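Local atomic coordinates of siderophore periplasmic binding protein (Thermobifida fusca, PDB entry 5DH0), a protein that probably binds an iron-loaded siderophore of the fuscachelin type in the periplasmic binding protein manner and hands it on for uptake. Residues I107-V113 / T132-D138; I94-A100 / D125-I129. All blocks are in the same frame, centred on the assembly; numbering follows the deposited sequence.

Contact 1 (I107-V113 / T132-D138); sequences IIGGVRV and TVFFDFD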
ATOM      1  N   ILE A 107      12.775  22.934 -38.586  1.00 41.94           N
ATOM      2  CA  ILE A 107      12.472  23.226 -37.190  1.00 39.42           C
ATOM      3  C   ILE A 107      11.633  22.102 -36.583  1.00 40.99           C
ATOM      4  O   ILE A 107      10.610  21.705 -37.159  1.00 39.49           O
ATOM      5  CB  ILE A 107      11.721  24.541 -37.066  1.00 39.36           C
ATOM      6  CG1 ILE A 107      12.517  25.657 -37.738  1.00 38.59           C
ATOM      7  CG2 ILE A 107      11.446  24.865 -35.608  1.00 40.13           C
ATOM      8  CD1 ILE A 107      11.691  26.894 -38.021  1.00 42.28           C
ATOM      9  N   ILE A 108      12.064  21.579 -35.435  1.00 37.87           N
ATOM     10  CA  ILE A 108      11.346  20.471 -34.793  1.00 37.76           C
ATOM     11  C   ILE A 108      11.049  20.726 -33.300  1.00 42.91           C
ATOM     12  O   ILE A 108      11.719  21.533 -32.644  1.00 41.16           O
ATOM     13  CB  ILE A 108      12.126  19.130 -34.924  1.00 36.00           C
ATOM     14  CG1 ILE A 108      13.436  19.175 -34.146  1.00 37.80           C
ATOM     15  CG2 ILE A 108      12.387  18.774 -36.377  1.00 35.01           C
ATOM     16  CD1 ILE A 108      13.963  17.792 -33.814  1.00 38.38           C
ATOM     17  N   GLY A 109      10.030  20.041 -32.778  1.00 41.26           N
ATOM     18  CA  GLY A 109       9.731  20.058 -31.353  1.00 39.23           C
ATOM     19  C   GLY A 109       8.486  19.282 -30.931  1.00 39.78           C
ATOM     20  O   GLY A 109       7.629  18.943 -31.750  1.00 39.47           O
ATOM     21  N   GLY A 110       8.391  19.000 -29.634  1.00 40.27           N
ATOM     22  CA  GLY A 110       7.180  18.452 -29.044  1.00 42.95           C
ATOM     23  C   GLY A 110       6.191  19.524 -28.594  1.00 41.50           C
ATOM     24  O   GLY A 110       6.581  20.616 -28.185  1.00 36.65           O
ATOM     25  N   VAL A 111       4.901  19.206 -28.675  1.00 43.25           N
ATOM     26  CA  VAL A 111       3.849  20.101 -28.198  1.00 45.46           C
ATOM     27  C   VAL A 111       2.887  19.365 -27.273  1.00 43.54           C
ATOM     28  O   VAL A 111       2.306  18.356 -27.668  1.00 41.30           O
ATOM     29  CB  VAL A 111       3.023  20.700 -29.367  1.00 42.91           C
ATOM     30  CG1 VAL A 111       1.856  21.506 -28.834  1.00 49.46           C
ATOM     31  CG2 VAL A 111       3.881  21.565 -30.251  1.00 48.67           C
ATOM     32  N   ARG A 112       2.709  19.861 -26.050  1.00 39.35           N
ATOM     33  CA  ARG A 112       1.653  19.316 -25.192  1.00 40.46           C
ATOM     34  C   ARG A 112       0.298  19.406 -25.910  1.00 43.50           C
ATOM     35  O   ARG A 112      -0.078  20.466 -26.413  1.00 46.85           O
ATOM     36  CB  ARG A 112       1.617  20.048 -23.852  1.00 44.78           C
ATOM     37  CG  ARG A 112       2.797  19.698 -22.952  1.00 43.19           C
ATOM     38  CD  ARG A 112       2.976  20.697 -21.832  1.00 46.42           C
ATOM     39  NE  ARG A 112       4.201  20.436 -21.085  1.00 49.61           N
ATOM     40  CZ  ARG A 112       5.391  20.903 -21.442  1.00 58.14           C
ATOM     41  NH1 ARG A 112       5.514  21.644 -22.533  1.00 66.78           N
ATOM     42  NH2 ARG A 112       6.458  20.619 -20.719  1.00 62.64           N
ATOM     43  N   VAL A 113      -0.425  18.290 -25.977  1.00 44.06           N
ATOM     44  CA  VAL A 113      -1.645  18.225 -26.781  1.00 47.05           C
ATOM     45  C   VAL A 113      -2.689  19.279 -26.369  1.00 54.16           C
ATOM     46  O   VAL A 113      -3.505  19.694 -27.191  1.00 57.24           O
ATOM     47  CB  VAL A 113      -2.265  16.800 -26.723  1.00 51.85           C
ATOM     48  CG1 VAL A 113      -2.844  16.504 -25.351  1.00 45.72           C
ATOM     49  CG2 VAL A 113      -3.306  16.593 -27.835  1.00 53.22           C
ATOM     50  N   THR A 132       8.383  23.156 -40.643  1.00 51.47           N
ATOM     51  CA  THR A 132       8.249  22.999 -39.203  1.00 45.48           C
ATOM     52  C   THR A 132       7.468  21.748 -38.813  1.00 47.55           C
ATOM     53  O   THR A 132       6.328  21.556 -39.248  1.00 52.53           O
ATOM     54  CB  THR A 132       7.570  24.226 -38.588  1.00 52.21           C
ATOM     55  OG1 THR A 132       8.325  25.399 -38.916  1.00 51.51           O
ATOM     56  CG2 THR A 132       7.482  24.085 -37.071  1.00 49.62           C
ATOM     57  N   VAL A 133       8.085  20.900 -37.990  1.00 47.38           N
ATOM     58  CA  VAL A 133       7.469  19.641 -37.561  1.00 44.24           C
ATOM     59  C   VAL A 133       7.231  19.595 -36.064  1.00 44.76           C
ATOM     60  O   VAL A 133       8.182  19.521 -35.283  1.00 45.73           O
ATOM     61  CB  VAL A 133       8.326  18.421 -37.931  1.00 45.54           C
ATOM     62  CG1 VAL A 133       7.683  17.140 -37.398  1.00 46.34           C
ATOM     63  CG2 VAL A 133       8.500  18.334 -39.428  1.00 46.52           C
ATOM     64  N   PHE A 134       5.956  19.636 -35.685  1.00 46.29           N
ATOM     65  CA  PHE A 134       5.502  19.485 -34.304  1.00 45.18           C
ATOM     66  C   PHE A 134       4.740  18.168 -34.083  1.00 48.63           C
ATOM     67  O   PHE A 134       3.866  17.813 -34.883  1.00 51.38           O
ATOM     68  CB  PHE A 134       4.584  20.641 -33.916  1.00 45.13           C
ATOM     69  CG  PHE A 134       5.282  21.955 -33.742  1.00 51.90           C
ATOM     70  CD1 PHE A 134       6.395  22.066 -32.925  1.00 47.50           C
ATOM     71  CD2 PHE A 134       4.785  23.102 -34.355  1.00 53.32           C
ATOM     72  CE1 PHE A 134       7.022  23.291 -32.744  1.00 51.01           C
ATOM     73  CE2 PHE A 134       5.402  24.328 -34.175  1.00 56.81           C
ATOM     74  CZ  PHE A 134       6.530  24.424 -33.371  1.00 53.35           C
ATOM     75  N   PHE A 135       5.053  17.454 -33.001  1.00 42.57           N
ATOM     76  CA  PHE A 135       4.225  16.326 -32.582  1.00 38.34           C
ATOM     77  C   PHE A 135       3.570  16.585 -31.229  1.00 44.71           C
ATOM     78  O   PHE A 135       4.243  16.916 -30.240  1.00 44.92           O
ATOM     79  CB  PHE A 135       5.036  15.040 -32.517  1.00 40.64           C
ATOM     80  CG  PHE A 135       5.416  14.509 -33.852  1.00 47.74           C
ATOM     81  CD1 PHE A 135       6.682  14.714 -34.351  1.00 46.44           C
ATOM     82  CD2 PHE A 135       4.505  13.814 -34.619  1.00 50.44           C
ATOM     83  CE1 PHE A 135       7.042  14.233 -35.586  1.00 44.63           C
ATOM     84  CE2 PHE A 135       4.862  13.334 -35.863  1.00 53.97           C
ATOM     85  CZ  PHE A 135       6.135  13.554 -36.344  1.00 49.46           C
ATOM     86  N   ASP A 136       2.253  16.443 -31.198  1.00 44.21           N
ATOM     87  CA  ASP A 136       1.502  16.505 -29.957  1.00 45.66           C
ATOM     88  C   ASP A 136       1.746  15.262 -29.122  1.00 42.91           C
ATOM     89  O   ASP A 136       1.900  14.161 -29.647  1.00 43.47           O
ATOM     90  CB  ASP A 136       0.002  16.647 -30.219  1.00 50.81           C
ATOM     91  CG  ASP A 136      -0.352  17.946 -30.913  1.00 57.64           C
ATOM     92  OD1 ASP A 136      -0.150  19.018 -30.309  1.00 59.12           O
ATOM     93  OD2 ASP A 136      -0.851  17.895 -32.057  1.00 67.79           O
ATOM     94  N   PHE A 137       1.788  15.444 -27.815  1.00 41.55           N
ATOM     95  CA  PHE A 137       1.851  14.305 -26.920  1.00 43.83           C
ATOM     96  C   PHE A 137       0.972  14.588 -25.726  1.00 41.79           C
ATOM     97  O   PHE A 137       0.769  15.737 -25.343  1.00 39.33           O
ATOM     98  CB  PHE A 137       3.285  14.019 -26.474  1.00 40.59           C
ATOM     99  CG  PHE A 137       3.894  15.115 -25.640  1.00 42.02           C
ATOM    100  CD1 PHE A 137       3.878  15.042 -24.253  1.00 39.48           C
ATOM    101  CD2 PHE A 137       4.493  16.217 -26.245  1.00 39.26           C
ATOM    102  CE1 PHE A 137       4.439  16.056 -23.484  1.00 39.93           C
ATOM    103  CE2 PHE A 137       5.054  17.232 -25.478  1.00 41.67           C
ATOM    104  CZ  PHE A 137       5.025  17.148 -24.093  1.00 44.82           C
ATOM    105  N   ASP A 138       0.435  13.528 -25.151  1.00 40.75           N
ATOM    106  CA  ASP A 138      -0.371  13.668 -23.962  1.00 41.35           C
ATOM    107  C   ASP A 138       0.389  13.097 -22.762  1.00 40.17           C
ATOM    108  O   ASP A 138       1.212  12.199 -22.907  1.00 42.54           O
ATOM    109  CB  ASP A 138      -1.713  12.964 -24.149  1.00 44.14           C
ATOM    110  CG  ASP A 138      -2.613  13.119 -22.953  1.00 53.04           C
ATOM    111  OD1 ASP A 138      -2.891  14.278 -22.567  1.00 59.92           O
ATOM    112  OD2 ASP A 138      -3.014  12.085 -22.372  1.00 61.35           O
TER
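I107-V113 and T132-D138 run side by side as parallel strands, their axes 4.6 Å apart at closest approach and 29° from exact alignment, with six backbone hydrogen bonds alternating across them. The straightest is V133 N to I107 O, 2.8 Å with 174° at the hydrogen; the last, from V113 N to F137 O, continues the ladder past the strand end. On the face bearing I107, V111, T132, F134 and D136, the F134 ring turns an edge to the opposite strand: its CD1 lies 3.6 Å from G109 O, in the ring plane. V111 reaches the same ring obliquely, CG2 to F134 CD1 at 3.7 Å, while T132 CG2, from F134's own strand, covers one ring face near the rim. The other V111 branch, CG1, lies 3.5 Å from D136 OD1, the two side chains pointing the same way; D136 OD2 is held by H116. These are the two parallel strands of a beta-alpha-beta crossover; helix 116-126, which links them, packs on this face through Y119, R123 and L126. The reverse side carries I108, V133 and F135, and F135 rests on M147 and L151 of helix 142-154. F137 behaves differently. With CG set between the backbone N and carbonyl carbon (chi1 65°), its ring swings back over the neighbouring strand, where R112 CA stands over one face in a CH-pi contact, 4.3 Å from the centroid. The extended R112 chain runs alongside, CG 3.6 Å from F137 CZ, before NH1 forms a salt bridge with E49; F50 meets the same phenyl group edge-to-face. Putting an alanine at F137 would probably strip R112 of the surface its chain lies along, leaving it freer to turn, and deprive F50 of its aromatic mate.

Contact 2 (I94-A100 / D125-I129); sequences INMEAIA and DLEKI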
ATOM      1  N   ILE A  94       8.968  31.982 -27.964  1.00 48.94           N
ATOM      2  CA  ILE A  94       9.838  31.773 -29.106  1.00 50.61           C
ATOM      3  C   ILE A  94      10.362  33.098 -29.671  1.00 51.84           C
ATOM      4  O   ILE A  94       9.601  34.018 -29.952  1.00 54.63           O
ATOM      5  CB  ILE A  94       9.099  30.971 -30.207  1.00 52.09           C
ATOM      6  CG1 ILE A  94       8.760  29.568 -29.696  1.00 49.17           C
ATOM      7  CG2 ILE A  94       9.921  30.891 -31.475  1.00 49.30           C
ATOM      8  CD1 ILE A  94       7.940  28.736 -30.675  1.00 53.15           C
ATOM      9  N   ASN A  95      11.677  33.185 -29.810  1.00 52.21           N
ATOM     10  CA  ASN A  95      12.330  34.325 -30.436  1.00 46.34           C
ATOM     11  C   ASN A  95      12.424  34.102 -31.947  1.00 49.66           C
ATOM     12  O   ASN A  95      13.389  33.517 -32.435  1.00 49.05           O
ATOM     13  CB  ASN A  95      13.714  34.519 -29.827  1.00 46.24           C
ATOM     14  CG  ASN A  95      14.380  35.797 -30.269  1.00 48.43           C
ATOM     15  OD1 ASN A  95      14.050  36.371 -31.307  1.00 49.02           O
ATOM     16  ND2 ASN A  95      15.345  36.245 -29.483  1.00 48.69           N
ATOM     17  N   MET A  96      11.404  34.551 -32.670  1.00 51.05           N
ATOM     18  CA  MET A  96      11.304  34.345 -34.108  1.00 51.86           C
ATOM     19  C   MET A  96      12.512  34.887 -34.873  1.00 54.09           C
ATOM     20  O   MET A  96      13.015  34.242 -35.798  1.00 48.34           O
ATOM     21  CB  MET A  96      10.024  34.989 -34.625  1.00 53.93           C
ATOM     22  CG  MET A  96       8.762  34.259 -34.195  1.00 59.59           C
ATOM     23  SD  MET A  96       8.607  32.672 -35.036  1.00 66.59           S
ATOM     24  CE  MET A  96       7.047  32.049 -34.400  1.00 62.26           C
ATOM     25  N   GLU A  97      12.970  36.071 -34.476  1.00 53.01           N
ATOM     26  CA  GLU A  97      14.149  36.682 -35.068  1.00 51.49           C
ATOM     27  C   GLU A  97      15.374  35.804 -34.940  1.00 50.80           C
ATOM     28  O   GLU A  97      16.158  35.679 -35.872  1.00 52.58           O
ATOM     29  CB  GLU A  97      14.440  38.030 -34.414  1.00 63.10           C
ATOM     30  CG  GLU A  97      13.584  39.166 -34.907  1.00 69.80           C
ATOM     31  CD  GLU A  97      14.427  40.365 -35.275  1.00 83.21           C
ATOM     32  OE1 GLU A  97      15.618  40.389 -34.878  1.00 88.08           O
ATOM     33  OE2 GLU A  97      13.910  41.268 -35.971  1.00 82.00           O
ATOM     34  N   ALA A  98      15.550  35.215 -33.766  1.00 49.85           N
ATOM     35  CA  ALA A  98      16.708  34.374 -33.517  1.00 47.88           C
ATOM     36  C   ALA A  98      16.663  33.151 -34.432  1.00 49.69           C
ATOM     37  O   ALA A  98      17.696  32.673 -34.913  1.00 51.03           O
ATOM     38  CB  ALA A  98      16.762  33.962 -32.046  1.00 42.94           C
ATOM     39  N   ILE A  99      15.459  32.660 -34.691  1.00 45.36           N
ATOM     40  CA  ILE A  99      15.315  31.473 -35.513  1.00 49.36           C
ATOM     41  C   ILE A  99      15.685  31.779 -36.952  1.00 48.13           C
ATOM     42  O   ILE A  99      16.401  31.004 -37.582  1.00 47.07           O
ATOM     43  CB  ILE A  99      13.890  30.904 -35.447  1.00 46.65           C
ATOM     44  CG1 ILE A  99      13.625  30.372 -34.038  1.00 44.04           C
ATOM     45  CG2 ILE A  99      13.706  29.819 -36.507  1.00 41.60           C
ATOM     46  CD1 ILE A  99      12.303  29.675 -33.884  1.00 45.43           C
ATOM     47  N   ALA A 100      15.216  32.912 -37.465  1.00 47.70           N
ATOM     48  CA  ALA A 100      15.551  33.303 -38.828  1.00 48.46           C
ATOM     49  C   ALA A 100      17.060  33.563 -38.966  1.00 46.61           C
ATOM     50  O   ALA A 100      17.669  33.214 -39.981  1.00 46.12           O
ATOM     51  CB  ALA A 100      14.745  34.520 -39.252  1.00 44.80           C
ATOM     52  N   ASP A 125       3.555  30.723 -38.449  1.00 63.46           N
ATOM     53  CA  ASP A 125       4.600  31.743 -38.416  1.00 62.32           C
ATOM     54  C   ASP A 125       5.972  31.141 -38.741  1.00 60.29           C
ATOM     55  O   ASP A 125       6.712  31.669 -39.569  1.00 58.55           O
ATOM     56  CB  ASP A 125       4.638  32.431 -37.042  1.00 65.64           C
ATOM     57  CG  ASP A 125       3.470  33.394 -36.819  1.00 70.44           C
ATOM     58  OD1 ASP A 125       2.687  33.621 -37.766  1.00 70.69           O
ATOM     59  OD2 ASP A 125       3.337  33.932 -35.693  1.00 71.99           O
ATOM     60  N   LEU A 126       6.296  30.023 -38.096  1.00 59.50           N
ATOM     61  CA  LEU A 126       7.603  29.389 -38.250  1.00 57.20           C
ATOM     62  C   LEU A 126       7.850  28.852 -39.654  1.00 56.06           C
ATOM     63  O   LEU A 126       8.997  28.683 -40.063  1.00 56.45           O
ATOM     64  CB  LEU A 126       7.768  28.249 -37.243  1.00 52.82           C
ATOM     65  CG  LEU A 126       7.862  28.648 -35.772  1.00 55.59           C
ATOM     66  CD1 LEU A 126       7.709  27.428 -34.895  1.00 52.64           C
ATOM     67  CD2 LEU A 126       9.179  29.322 -35.493  1.00 51.60           C
ATOM     68  N   GLU A 127       6.786  28.576 -40.396  1.00 57.48           N
ATOM     69  CA  GLU A 127       6.964  27.989 -41.716  1.00 60.87           C
ATOM     70  C   GLU A 127       7.237  29.041 -42.777  1.00 58.39           C
ATOM     71  O   GLU A 127       7.571  28.715 -43.910  1.00 58.18           O
ATOM     72  CB  GLU A 127       5.758  27.140 -42.089  1.00 61.62           C
ATOM     73  CG  GLU A 127       6.023  25.679 -41.840  1.00 62.54           C
ATOM     74  CD  GLU A 127       4.788  24.831 -41.951  1.00 70.88           C
ATOM     75  OE1 GLU A 127       3.677  25.412 -41.948  1.00 71.88           O
ATOM     76  OE2 GLU A 127       4.933  23.584 -42.022  1.00 68.75           O
ATOM     77  N   LYS A 128       7.112  30.305 -42.394  1.00 59.22           N
ATOM     78  CA  LYS A 128       7.593  31.395 -43.227  1.00 60.69           C
ATOM     79  C   LYS A 128       9.122  31.343 -43.250  1.00 58.92           C
ATOM     80  O   LYS A 128       9.760  31.784 -44.204  1.00 56.68           O
ATOM     81  CB  LYS A 128       7.080  32.743 -42.710  1.00 58.41           C
ATOM     82  CG  LYS A 128       5.560  32.832 -42.707  1.00 60.83           C
ATOM     83  CD  LYS A 128       5.057  34.266 -42.707  1.00 68.86           C
ATOM     84  CE  LYS A 128       5.061  34.869 -41.313  1.00 70.63           C
ATOM     85  NZ  LYS A 128       4.445  36.232 -41.312  1.00 70.60           N
ATOM     86  N   ILE A 129       9.695  30.771 -42.194  1.00 58.30           N
ATOM     87  CA  ILE A 129      11.137  30.608 -42.081  1.00 53.01           C
ATOM     88  C   ILE A 129      11.629  29.283 -42.658  1.00 52.69           C
ATOM     89  O   ILE A 129      12.566  29.257 -43.455  1.00 50.95           O
ATOM     90  CB  ILE A 129      11.597  30.676 -40.621  1.00 51.50           C
ATOM     91  CG1 ILE A 129      11.204  32.010 -39.991  1.00 49.57           C
ATOM     92  CG2 ILE A 129      13.105  30.436 -40.534  1.00 47.51           C
ATOM     93  CD1 ILE A 129      11.590  32.116 -38.522  1.00 48.46           C
TER
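M96 and D125 meet without using the flat end of the aspartate: the methionine CE touches D125 CB at 3.6 Å, short of the carboxylate. The contact has no aromatic ring, and the flat group that is met across it is the peptide carbonyl of M96, whose O has I129 CD1 3.7 Å away while also accepting the helical bond from A100 N. A third, the N95 amide, works within its own segment: A98 N lies well above the amide plane, 68° out of it, and donates to N95 OD1 at 3.1 Å, a capping bond from the N-cap residue of helix 96-102. The side chains meet across the segments through carbon and sulfur atoms. M96 bends at chi2 (-70°), a turn that carries SD and CE across to the other segment; SD comes to 3.4 Å from L126 CD2, with the two side chains roughly at right angles. That same leucine methyl also takes I99 CD1 at 3.5 Å, again nearly perpendicular, so CD2 is the point where methionine and isoleucine converge; I94 CG2 comes near it more loosely. One turn along, I129 sends its CD1 into the angle between I99 and A100, 3.7 Å from I99 CG2 and 4.0 Å from A100 CB. P104 touches both isoleucines, I99 and I129. Further in, I99 rests on V87 of strand 86-88. The pairing therefore sets the N-terminal part of helix 96-102 against residues 125-129 at the C-terminal part of helix 116-126, an apolar contact between two of the connections of the parallel sheet, as befits the alpha/beta lobe of a periplasmic siderophore-binding protein.

Coming from the N terminus, after strands 45-47, 64-66 and 86-88, the chain reaches 94-100 on helix 96-102, then strand 106-112, helix 116-126 and strand 132-137. Contact 2 closes when 125-129 returns to 94-100, enclosing strand 106-112 and most of helix 116-126; contact 1 closes a few residues later, when 132-138 pairs with 107-113 around helix 116-126. Their segments alternate, so the two closures cross rather than nest. They also touch: L126 meets T132 through CB and F134 through CD1, and its carbonyl O lies near I107. Contact 1 thus joins the last two strands of the five-stranded parallel sheet, while contact 2 ties the connection before strand 106-112 to the one after it.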